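Local coordinates for Aureochrome1-like protein (Ochromonas danica, PDB 6I20) that probably senses blue light through a flavin mononucleotide chromophore held in a LOV-type PAS domain, at residues A[67-72]-A[97-102]; A[31-36]-A[43-48]; A[6-11]-A[18-23]. One frame throughout, in Å; residues are numbered along the deposited sequence. Where two conformers were deposited one is given.

Contact 1. Residues A[67-72]-A[97-102]. With FMN (flavin mononucleotide), chain E.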
loop_
_atom_site.group_PDB
_atom_site.type_symbol
_atom_site.label_atom_id
_atom_site.label_comp_id
_atom_site.label_asym_id
_atom_site.label_seq_id
_atom_site.Cartn_x
_atom_site.Cartn_y
_atom_site.Cartn_z
ATOM N N GLU A 67 -5.415 11.841 -1.995
ATOM C CA GLU A 67 -6.035 12.173 -3.275
ATOM C C GLU A 67 -5.171 11.739 -4.457
ATOM O O GLU A 67 -5.683 11.240 -5.453
ATOM C CB GLU A 67 -6.346 13.655 -3.350
ATOM C CG GLU A 67 -6.968 14.122 -4.644
ATOM C CD GLU A 67 -8.317 13.510 -5.024
ATOM O OE1 GLU A 67 -9.068 13.030 -4.158
ATOM O OE2 GLU A 67 -8.653 13.526 -6.235
ATOM N N LYS A 68 -3.864 11.902 -4.333
ATOM C CA LYS A 68 -2.961 11.377 -5.413
ATOM C C LYS A 68 -3.090 9.864 -5.601
ATOM O O LYS A 68 -3.106 9.338 -6.741
ATOM C CB LYS A 68 -1.516 11.749 -5.082
ATOM C CG LYS A 68 -1.224 13.196 -5.244
ATOM C CD LYS A 68 0.261 13.490 -5.267
ATOM C CE LYS A 68 0.446 14.979 -5.117
ATOM N NZ LYS A 68 1.839 15.422 -5.328
ATOM N N VAL A 69 -3.192 9.139 -4.492
ATOM C CA VAL A 69 -3.402 7.708 -4.572
ATOM C C VAL A 69 -4.743 7.414 -5.266
ATOM O O VAL A 69 -4.850 6.561 -6.164
ATOM C CB VAL A 69 -3.319 7.030 -3.196
ATOM C CG1 VAL A 69 -3.784 5.601 -3.294
ATOM C CG2 VAL A 69 -1.925 7.141 -2.587
ATOM N N ARG A 70 -5.780 8.113 -4.811
ATOM C CA ARG A 70 -7.102 7.912 -5.359
ATOM C C ARG A 70 -7.129 8.102 -6.860
ATOM O O ARG A 70 -7.717 7.306 -7.579
ATOM C CB ARG A 70 -8.061 8.885 -4.657
ATOM C CG ARG A 70 -9.535 8.695 -4.887
ATOM C CD ARG A 70 -10.291 9.746 -4.081
ATOM N NE ARG A 70 -10.232 9.483 -2.628
ATOM C CZ ARG A 70 -9.791 10.286 -1.639
ATOM N NH1 ARG A 70 -9.832 9.815 -0.387
ATOM N NH2 ARG A 70 -9.305 11.514 -1.842
ATOM N N LYS A 71 -6.526 9.187 -7.319
ATOM C CA LYS A 71 -6.473 9.524 -8.746
ATOM C C LYS A 71 -5.705 8.471 -9.555
ATOM O O LYS A 71 -6.119 8.148 -10.673
ATOM C CB LYS A 71 -5.886 10.918 -8.966
ATOM C CG LYS A 71 -6.801 12.067 -8.543
ATOM C CD LYS A 71 -6.250 13.458 -8.928
ATOM C CE LYS A 71 -6.988 14.651 -8.281
ATOM N NZ LYS A 71 -6.534 16.017 -8.658
ATOM N N GLY A 72 -4.618 7.938 -9.008
ATOM C CA GLY A 72 -3.863 6.865 -9.687
ATOM C C GLY A 72 -4.736 5.657 -9.911
ATOM O O GLY A 72 -4.738 5.056 -10.982
ATOM N N LEU A 97 4.998 4.876 -0.500
ATOM C CA LEU A 97 4.029 3.904 -0.925
ATOM C C LEU A 97 3.979 3.848 -2.441
ATOM O O LEU A 97 3.816 4.853 -3.088
ATOM C CB LEU A 97 2.647 4.341 -0.398
ATOM C CG LEU A 97 1.460 3.542 -0.855
ATOM C CD1 LEU A 97 1.511 2.080 -0.417
ATOM C CD2 LEU A 97 0.170 4.187 -0.322
ATOM N N PHE A 98 4.111 2.634 -2.972
ATOM C CA PHE A 98 3.982 2.364 -4.417
ATOM C C PHE A 98 2.728 1.539 -4.638
ATOM O O PHE A 98 2.562 0.507 -3.981
ATOM C CB PHE A 98 5.192 1.503 -4.839
ATOM C CG PHE A 98 5.074 0.863 -6.208
ATOM C CD1 PHE A 98 4.858 1.635 -7.328
ATOM C CD2 PHE A 98 5.194 -0.498 -6.358
ATOM C CE1 PHE A 98 4.797 1.033 -8.591
ATOM C CE2 PHE A 98 5.143 -1.079 -7.605
ATOM C CZ PHE A 98 4.915 -0.325 -8.706
ATOM N N ILE A 99 1.876 1.971 -5.569
ATOM C CA ILE A 99 0.683 1.189 -5.903
ATOM C C ILE A 99 0.656 0.982 -7.404
ATOM O O ILE A 99 0.892 1.898 -8.190
ATOM C CB ILE A 99 -0.630 1.838 -5.383
ATOM C CG1 ILE A 99 -0.544 2.039 -3.879
ATOM C CG2 ILE A 99 -1.848 0.978 -5.701
ATOM C CD1 ILE A 99 -1.676 2.905 -3.312
ATOM N N ALA A 100 0.404 -0.268 -7.781
ATOM C CA ALA A 100 0.384 -0.659 -9.193
ATOM C C ALA A 100 -0.731 -1.657 -9.467
ATOM O O ALA A 100 -1.049 -2.504 -8.652
ATOM C CB ALA A 100 1.698 -1.300 -9.595
ATOM N N ALA A 101 -1.288 -1.550 -10.667
ATOM C CA ALA A 101 -2.225 -2.546 -11.153
ATOM C C ALA A 101 -1.516 -3.847 -11.513
ATOM O O ALA A 101 -0.445 -3.828 -12.135
ATOM C CB ALA A 101 -2.962 -2.032 -12.357
ATOM N N LEU A 102 -2.131 -4.957 -11.145
ATOM C CA LEU A 102 -1.764 -6.306 -11.592
ATOM C C LEU A 102 -2.808 -6.738 -12.597
ATOM O O LEU A 102 -3.994 -6.830 -12.275
ATOM C CB LEU A 102 -1.683 -7.244 -10.403
ATOM C CG LEU A 102 -0.670 -6.888 -9.311
ATOM C CD1 LEU A 102 -0.864 -7.752 -8.084
ATOM C CD2 LEU A 102 0.723 -6.999 -9.803
HETATM N N1 FMN E . -2.949 3.958 2.071
HETATM C C2 FMN E . -2.067 4.198 3.065
HETATM O O2 FMN E . -2.220 5.235 3.752
HETATM N N3 FMN E . -1.040 3.367 3.367
HETATM C C4 FMN E . -0.807 2.221 2.658
HETATM O O4 FMN E . 0.200 1.510 2.924
HETATM C C4A FMN E . -1.728 1.901 1.620
HETATM N N5 FMN E . -1.563 0.754 0.887
HETATM C C5A FMN E . -2.414 0.540 -0.146
HETATM C C6 FMN E . -2.269 -0.617 -0.942
HETATM C C7 FMN E . -3.092 -0.881 -1.986
HETATM C C7M FMN E . -2.881 -2.139 -2.857
HETATM C C8 FMN E . -4.161 0.021 -2.317
HETATM C C8M FMN E . -5.067 -0.250 -3.475
HETATM C C9 FMN E . -4.328 1.153 -1.557
HETATM C C9A FMN E . -3.482 1.459 -0.500
HETATM N N10 FMN E . -3.695 2.596 0.321
HETATM C C10 FMN E . -2.797 2.846 1.317
HETATM C "C1'" FMN E . -4.685 3.608 -0.032
HETATM C "C2'" FMN E . -6.086 3.411 0.556
HETATM O "O2'" FMN E . -6.370 2.004 0.593
HETATM C "C3'" FMN E . -7.106 4.106 -0.333
HETATM O "O3'" FMN E . -7.013 3.662 -1.697
HETATM C "C4'" FMN E . -7.041 5.617 -0.313
HETATM O "O4'" FMN E . -7.095 6.045 1.059
HETATM C "C5'" FMN E . -8.265 6.233 -1.069
HETATM O "O5'" FMN E . -9.475 5.445 -0.807
HETATM P P FMN E . -10.885 6.212 -0.952
HETATM O O1P FMN E . -11.927 5.240 -0.556
HETATM O O2P FMN E . -10.813 7.386 -0.066
HETATM O O3P FMN E . -10.928 6.598 -2.424
#

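Contact 2. Residues A[31-36]-A[43-48]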
loop_
_atom_site.group_PDB
_atom_site.type_symbol
_atom_site.label_atom_id
_atom_site.label_comp_id
_atom_site.label_asym_id
_atom_site.label_seq_id
_atom_site.Cartn_x
_atom_site.Cartn_y
_atom_site.Cartn_z
ATOM N N VAL A 31 -6.519 -8.609 0.305
ATOM C CA VAL A 31 -6.716 -10.057 0.187
ATOM C C VAL A 31 -5.408 -10.837 0.487
ATOM O O VAL A 31 -5.472 -12.072 0.607
ATOM C CB VAL A 31 -7.315 -10.518 -1.162
ATOM C CG1 VAL A 31 -8.746 -10.025 -1.312
ATOM C CG2 VAL A 31 -6.427 -10.086 -2.321
ATOM N N TYR A 32 -4.276 -10.154 0.643
ATOM C CA TYR A 32 -3.028 -10.801 1.007
ATOM C C TYR A 32 -2.170 -9.712 1.660
ATOM O O TYR A 32 -2.087 -8.581 1.128
ATOM C CB TYR A 32 -2.285 -11.354 -0.243
ATOM C CG TYR A 32 -1.073 -12.148 0.136
ATOM C CD1 TYR A 32 0.155 -11.521 0.334
ATOM C CD2 TYR A 32 -1.168 -13.535 0.344
ATOM C CE1 TYR A 32 1.282 -12.253 0.761
ATOM C CE2 TYR A 32 -0.073 -14.273 0.743
ATOM C CZ TYR A 32 1.136 -13.623 0.964
ATOM O OH TYR A 32 2.228 -14.390 1.371
ATOM N N ALA A 33 -1.504 -10.036 2.765
ATOM C CA ALA A 33 -0.572 -9.090 3.407
ATOM C C ALA A 33 0.666 -9.827 3.804
ATOM O O ALA A 33 0.595 -10.919 4.368
ATOM C CB ALA A 33 -1.198 -8.444 4.641
ATOM N N SER A 34 1.821 -9.248 3.485
ATOM C CA SER A 34 3.075 -9.901 3.842
ATOM C C SER A 34 3.436 -9.785 5.298
ATOM O O SER A 34 2.998 -8.851 5.993
ATOM C CB SER A 34 4.246 -9.353 3.030
ATOM O OG SER A 34 4.627 -8.068 3.470
ATOM N N GLN A 35 4.286 -10.670 5.783
ATOM C CA GLN A 35 4.800 -10.573 7.130
ATOM C C GLN A 35 5.430 -9.234 7.425
ATOM O O GLN A 35 5.256 -8.696 8.501
ATOM C CB GLN A 35 5.792 -11.723 7.438
ATOM C CG GLN A 35 6.334 -11.661 8.866
ATOM C CD GLN A 35 5.250 -11.831 9.900
ATOM O OE1 GLN A 35 4.595 -12.885 9.911
ATOM N NE2 GLN A 35 5.008 -10.795 10.745
ATOM N N GLY A 36 6.157 -8.693 6.462
ATOM C CA GLY A 36 6.812 -7.407 6.641
ATOM C C GLY A 36 5.806 -6.301 6.898
ATOM O O GLY A 36 6.059 -5.416 7.714
ATOM N N TYR A 43 -0.205 -4.732 13.079
ATOM C CA TYR A 43 -1.467 -5.444 13.000
ATOM C C TYR A 43 -1.244 -6.919 12.764
ATOM O O TYR A 43 -0.270 -7.286 12.084
ATOM C CB TYR A 43 -2.362 -4.873 11.885
ATOM C CG TYR A 43 -2.909 -3.498 12.198
ATOM C CD1 TYR A 43 -4.103 -3.352 12.879
ATOM C CD2 TYR A 43 -2.220 -2.338 11.860
ATOM C CE1 TYR A 43 -4.593 -2.097 13.191
ATOM C CE2 TYR A 43 -2.715 -1.088 12.162
ATOM C CZ TYR A 43 -3.898 -0.972 12.848
ATOM O OH TYR A 43 -4.390 0.260 13.170
ATOM N N ALA A 44 -2.103 -7.768 13.305
ATOM C CA ALA A 44 -2.150 -9.177 12.980
ATOM C C ALA A 44 -2.795 -9.356 11.619
ATOM O O ALA A 44 -3.627 -8.567 11.160
ATOM C CB ALA A 44 -2.910 -9.959 14.037
ATOM N N LEU A 45 -2.445 -10.451 10.948
ATOM C CA LEU A 45 -3.028 -10.730 9.627
ATOM C C LEU A 45 -4.574 -10.742 9.672
ATOM O O LEU A 45 -5.242 -10.206 8.776
ATOM C CB LEU A 45 -2.530 -12.087 9.084
ATOM C CG LEU A 45 -2.961 -12.422 7.661
ATOM C CD1 LEU A 45 -2.485 -11.389 6.633
ATOM C CD2 LEU A 45 -2.421 -13.801 7.301
ATOM N N SER A 46 -5.115 -11.311 10.743
ATOM C CA SER A 46 -6.561 -11.402 10.942
ATOM C C SER A 46 -7.222 -10.045 11.158
ATOM O O SER A 46 -8.461 -9.988 11.107
ATOM C CB SER A 46 -6.817 -12.308 12.147
ATOM O OG SER A 46 -6.092 -11.812 13.254
ATOM N N GLU A 47 -6.458 -8.987 11.388
ATOM C CA GLU A 47 -6.973 -7.638 11.540
ATOM C C GLU A 47 -6.887 -6.830 10.261
ATOM O O GLU A 47 -7.386 -5.713 10.203
ATOM C CB GLU A 47 -6.197 -6.898 12.648
ATOM C CG GLU A 47 -6.403 -7.504 14.002
ATOM C CD GLU A 47 -5.594 -6.849 15.076
ATOM O OE1 GLU A 47 -4.358 -6.734 14.951
ATOM O OE2 GLU A 47 -6.198 -6.419 16.081
ATOM N N VAL A 48 -6.185 -7.349 9.244
ATOM C CA VAL A 48 -5.968 -6.588 8.004
ATOM C C VAL A 48 -6.709 -7.156 6.799
ATOM O O VAL A 48 -7.217 -6.413 5.962
ATOM C CB VAL A 48 -4.512 -6.327 7.730
ATOM C CG1 VAL A 48 -3.752 -5.735 8.886
ATOM C CG2 VAL A 48 -3.821 -7.493 7.201
#

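Contact 3. Residues A[6-11]-A[18-23]. With FMN (flavin mononucleotide), chain E.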
loop_
_atom_site.group_PDB
_atom_site.type_symbol
_atom_site.label_atom_id
_atom_site.label_comp_id
_atom_site.label_asym_id
_atom_site.label_seq_id
_atom_site.Cartn_x
_atom_site.Cartn_y
_atom_site.Cartn_z
ATOM N N SER A 6 4.339 -13.360 -10.408
ATOM C CA SER A 6 5.734 -13.569 -10.000
ATOM C C SER A 6 6.320 -12.356 -9.255
ATOM O O SER A 6 7.181 -12.541 -8.412
ATOM C CB SER A 6 6.585 -13.967 -11.189
ATOM O OG SER A 6 6.347 -13.017 -12.154
ATOM N N LEU A 7 5.795 -11.149 -9.469
ATOM C CA LEU A 7 6.286 -10.030 -8.696
ATOM C C LEU A 7 5.925 -10.170 -7.224
ATOM O O LEU A 7 6.708 -9.846 -6.343
ATOM C CB LEU A 7 5.777 -8.698 -9.291
ATOM C CG LEU A 7 6.159 -7.461 -8.525
ATOM C CD1 LEU A 7 7.641 -7.300 -8.340
ATOM C CD2 LEU A 7 5.541 -6.283 -9.282
ATOM N N VAL A 8 4.726 -10.704 -6.967
ATOM C CA VAL A 8 4.313 -10.963 -5.607
ATOM C C VAL A 8 5.178 -12.053 -4.943
ATOM O O VAL A 8 5.645 -11.902 -3.808
ATOM C CB VAL A 8 2.852 -11.364 -5.559
ATOM C CG1 VAL A 8 2.437 -11.829 -4.153
ATOM C CG2 VAL A 8 1.982 -10.162 -5.948
ATOM N N LYS A 9 5.419 -13.141 -5.699
ATOM C CA LYS A 9 6.278 -14.188 -5.172
ATOM C C LYS A 9 7.672 -13.670 -4.873
ATOM O O LYS A 9 8.294 -14.033 -3.880
ATOM C CB LYS A 9 6.336 -15.368 -6.088
ATOM C CG LYS A 9 5.044 -16.136 -6.157
ATOM C CD LYS A 9 5.210 -17.439 -6.891
ATOM C CE LYS A 9 4.855 -17.301 -8.337
ATOM N NZ LYS A 9 4.658 -18.659 -8.919
ATOM N N ALA A 10 8.197 -12.808 -5.751
ATOM C CA ALA A 10 9.504 -12.230 -5.502
ATOM C C ALA A 10 9.575 -11.409 -4.225
ATOM O O ALA A 10 10.505 -11.522 -3.456
ATOM C CB ALA A 10 9.912 -11.358 -6.684
ATOM N N LEU A 11 8.565 -10.547 -4.048
ATOM C CA LEU A 11 8.534 -9.674 -2.867
ATOM C C LEU A 11 8.336 -10.498 -1.585
ATOM O O LEU A 11 8.902 -10.160 -0.553
ATOM C CB LEU A 11 7.436 -8.631 -3.015
ATOM C CG LEU A 11 7.691 -7.588 -4.098
ATOM C CD1 LEU A 11 6.409 -6.805 -4.364
ATOM C CD2 LEU A 11 8.854 -6.689 -3.747
ATOM N N PHE A 18 4.307 -5.565 1.740
ATOM C CA PHE A 18 3.359 -5.312 0.697
ATOM C C PHE A 18 2.021 -5.929 1.048
ATOM O O PHE A 18 1.928 -6.825 1.898
ATOM C CB PHE A 18 3.877 -5.837 -0.669
ATOM C CG PHE A 18 3.961 -7.342 -0.754
ATOM C CD1 PHE A 18 5.099 -8.000 -0.286
ATOM C CD2 PHE A 18 2.884 -8.111 -1.223
ATOM C CE1 PHE A 18 5.185 -9.389 -0.326
ATOM C CE2 PHE A 18 2.976 -9.504 -1.249
ATOM C CZ PHE A 18 4.114 -10.132 -0.768
ATOM N N VAL A 19 1.007 -5.444 0.317
ATOM C CA VAL A 19 -0.333 -5.996 0.333
ATOM C C VAL A 19 -0.860 -6.094 -1.085
ATOM O O VAL A 19 -0.366 -5.422 -1.994
ATOM C CB VAL A 19 -1.337 -5.150 1.163
ATOM C CG1 VAL A 19 -0.892 -5.065 2.608
ATOM C CG2 VAL A 19 -1.536 -3.796 0.579
ATOM N N ILE A 20 -1.846 -6.960 -1.261
ATOM C CA ILE A 20 -2.602 -7.108 -2.503
ATOM C C ILE A 20 -4.067 -6.810 -2.174
ATOM O O ILE A 20 -4.589 -7.370 -1.191
ATOM C CB ILE A 20 -2.496 -8.559 -3.045
ATOM C CG1 ILE A 20 -1.024 -8.993 -3.118
ATOM C CG2 ILE A 20 -3.169 -8.645 -4.395
ATOM C CD1 ILE A 20 -0.192 -8.125 -4.029
ATOM N N SER A 21 -4.721 -5.965 -2.985
ATOM C CA SER A 21 -6.143 -5.678 -2.800
ATOM C C SER A 21 -6.935 -6.221 -3.977
ATOM O O SER A 21 -6.361 -6.555 -5.032
ATOM C CB SER A 21 -6.416 -4.177 -2.669
ATOM O OG SER A 21 -6.360 -3.522 -3.943
ATOM N N ASP A 22 -8.237 -6.328 -3.813
ATOM C CA ASP A 22 -9.147 -6.808 -4.851
ATOM C C ASP A 22 -10.269 -5.808 -5.091
ATOM O O ASP A 22 -11.201 -5.727 -4.292
ATOM C CB ASP A 22 -9.723 -8.181 -4.482
ATOM C CG ASP A 22 -10.575 -8.811 -5.598
ATOM O OD1 ASP A 22 -11.035 -8.109 -6.515
ATOM O OD2 ASP A 22 -10.788 -10.046 -5.548
ATOM N N PRO A 23 -10.215 -5.061 -6.203
ATOM C CA PRO A 23 -11.194 -4.011 -6.430
ATOM C C PRO A 23 -12.597 -4.495 -6.762
ATOM O O PRO A 23 -13.518 -3.704 -6.754
ATOM C CB PRO A 23 -10.604 -3.210 -7.566
ATOM C CG PRO A 23 -9.782 -4.215 -8.326
ATOM C CD PRO A 23 -9.193 -5.105 -7.281
HETATM N N1 FMN E . -2.949 3.958 2.071
HETATM C C2 FMN E . -2.067 4.198 3.065
HETATM O O2 FMN E . -2.220 5.235 3.752
HETATM N N3 FMN E . -1.040 3.367 3.367
HETATM C C4 FMN E . -0.807 2.221 2.658
HETATM O O4 FMN E . 0.200 1.510 2.924
HETATM C C4A FMN E . -1.728 1.901 1.620
HETATM N N5 FMN E . -1.563 0.754 0.887
HETATM C C5A FMN E . -2.414 0.540 -0.146
HETATM C C6 FMN E . -2.269 -0.617 -0.942
HETATM C C7 FMN E . -3.092 -0.881 -1.986
HETATM C C7M FMN E . -2.881 -2.139 -2.857
HETATM C C8 FMN E . -4.161 0.021 -2.317
HETATM C C8M FMN E . -5.067 -0.250 -3.475
HETATM C C9 FMN E . -4.328 1.153 -1.557
HETATM C C9A FMN E . -3.482 1.459 -0.500
HETATM N N10 FMN E . -3.695 2.596 0.321
HETATM C C10 FMN E . -2.797 2.846 1.317
HETATM C "C1'" FMN E . -4.685 3.608 -0.032
HETATM C "C2'" FMN E . -6.086 3.411 0.556
HETATM O "O2'" FMN E . -6.370 2.004 0.593
HETATM C "C3'" FMN E . -7.106 4.106 -0.333
HETATM O "O3'" FMN E . -7.013 3.662 -1.697
HETATM C "C4'" FMN E . -7.041 5.617 -0.313
HETATM O "O4'" FMN E . -7.095 6.045 1.059
HETATM C "C5'" FMN E . -8.265 6.233 -1.069
HETATM O "O5'" FMN E . -9.475 5.445 -0.807
HETATM P P FMN E . -10.885 6.212 -0.952
HETATM O O1P FMN E . -11.927 5.240 -0.556
HETATM O O2P FMN E . -10.813 7.386 -0.066
HETATM O O3P FMN E . -10.928 6.598 -2.424
#

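Contact 1. Residues A[67-72]-A[97-102]
Val69 and Ile99 meet by one methyl each, and the same Ile99 methyl also rests on the flavin, so helix, strand and cofactor join at a single point. Val69 CG1 stands 3.4 Å from Ile99 CD1. That is tighter than usual for two carbons, but Ile99 was modelled in two conformers and the strain is doubtful. The two side chains cross at about a right angle. CG1 of Val69 lies anti to its backbone N (chi1 170°), which sends this branch to the isoleucine. Its other methyl, CG2, reaches Leu97 CD2 more loosely. Leu97 and Ile99 cover one face of the isoalloxazine from the same side. Leu97 CD2 sits almost straight over FMN C4A at 3.5 Å, and Ile99 CD1 lies over FMN C9 at 3.6 Å.

Arg70, one residue on, turns to the phosphate instead. Its chain is bent at chi3 (-71°), and two N-H groups along one guanidinium edge grip different oxygens. NE bonds FMN O3P at 3.0 Å, and NH1 bonds FMN O2P at 2.6 Å, nearly straight. The third nitrogen, NH2, makes a salt bridge to Glu67 OE1 at 2.8 Å. Glu67 thus helps to fix the rotation of the arginine. With a leucine here, the phosphate would probably lose these hydrogen bonds and the Glu67 carboxylate would be left without this charged mate. Asn52, Arg54, Gln57, Asn85 and Gln116 also hydrogen-bond the cofactor. A helix and a sheet strand closing on a flavin in this way form the cofactor pocket characteristic of LOV domains of the PAS fold.

Contact 2. Residues A[31-36]-A[43-48]
The backbones of Ala33, at the end of strand 30-33, and Leu45, in the short helix 45-48, pass with their CA atoms 6.9 Å apart and share no hydrogen bond. Only apolar side chains bridge the gap. The CB of Ala33 points at the helix and receives two methyls. Leu45 CD1 touches Ala33 CB at 3.8 Å, and Val48 CG2 touches Ala33 CB at the same distance. Leu45 starts out past the strand. With CG anti to the backbone N (chi1 -174°) and a bend at chi2 (59°), its CD1 is brought back to the alanine and also lies near the Ala33 carbonyl oxygen. Val48 is buried, while Leu45 sits at the solvent edge.

The contact closes a strand-to-helix connection of the PAS fold, in which helix 35-41 follows an edge strand of the antiparallel sheet. Ser34 is the N-cap of that helix: its OG bonds Phe37 N, and also Gln16 O and Phe18 N in the neighbouring part of the chain. Just before it, Val31 and Tyr32 both face Ile20 in a classic beta bulge. On the other segment, Glu47 folds back on its own turn. Its OE1 takes the N-H of Ala44 at 3.0 Å with its anti lone pair, and has a second partner in Lys88 NZ. Leu38 of helix 35-41 packs against both Leu45 and Val48.

Contact 3. Residues A[6-11]-A[18-23]
Val8 and Leu11, one helical turn apart on helix 6-13, both lie on the same side of the Phe18 ring plane. Leu11 CB touches Phe18 CE1 at 3.6 Å. Val8 CG1 comes obliquely to Phe18 CE2, across the ring, at 3.8 Å. The CZ atom of Phe18 also approaches the backbone oxygen of Val8, at 3.8 Å. Val8 and Phe18 cross at about a right angle. The two methyls of Val8 split their work: CG1 goes to the ring, and CG2 goes to Ile20 CD1. The latter pair is 3.5 Å apart, but Ile20 has two deposited conformers, so that value holds for one of them.

The helix runs at 151° to strand 18-21, close to antiparallel, with 10.1 Å between the axes. This is an N-terminal helix laid on the outer face of a PAS beta sheet, as in other aureochrome LOV domains. Strand alternation sorts the residues. Phe18 and Ile20 face the helix, while Val19 and Ser21 belong to the flavin pocket on the other face. Val19 CG2 stands 3.6 Å from FMN C6, and Ser21 OG meets the methyl C8M of FMN at 3.5 Å.

What lies behind these groups fixes them further. Phe18 holds its CG between backbone N and carbonyl carbon (chi1 68°), and this rotamer carries the ring out to the helix. Backbone hydrogen bonds of Val19 with Gly114 and of Ser21 with Tyr112 tie the strand to strand 109-119. Ser21 OG is hydrogen-bonded to Asn28 OD1. On the sheet, Ile20 also packs on Leu113 and Asn111 of strand 109-119, and Leu7 reaches Leu113 from the helix.

How the contacts relate
All three contacts reach the same antiparallel sheet. Contacts 1 and 3 both touch FMN, and their centres are 14 Å apart. Leu102 CD1 from contact 1 lies 4.3 Å from Val8 CG2 of contact 3, on the sheet face turned from the flavin. Contacts 2 and 3 are 12 Å apart between centres and share neighbouring strands. Val31 N and Ile20 O are 2.7 Å apart, a probable hydrogen bond. Contact 2 does not reach the cofactor: the Ala33 side chain is about 10 Å from FMN, with Val19 touching both. Contacts 1 and 2 do not meet; their nearest atoms are about 8 Å apart.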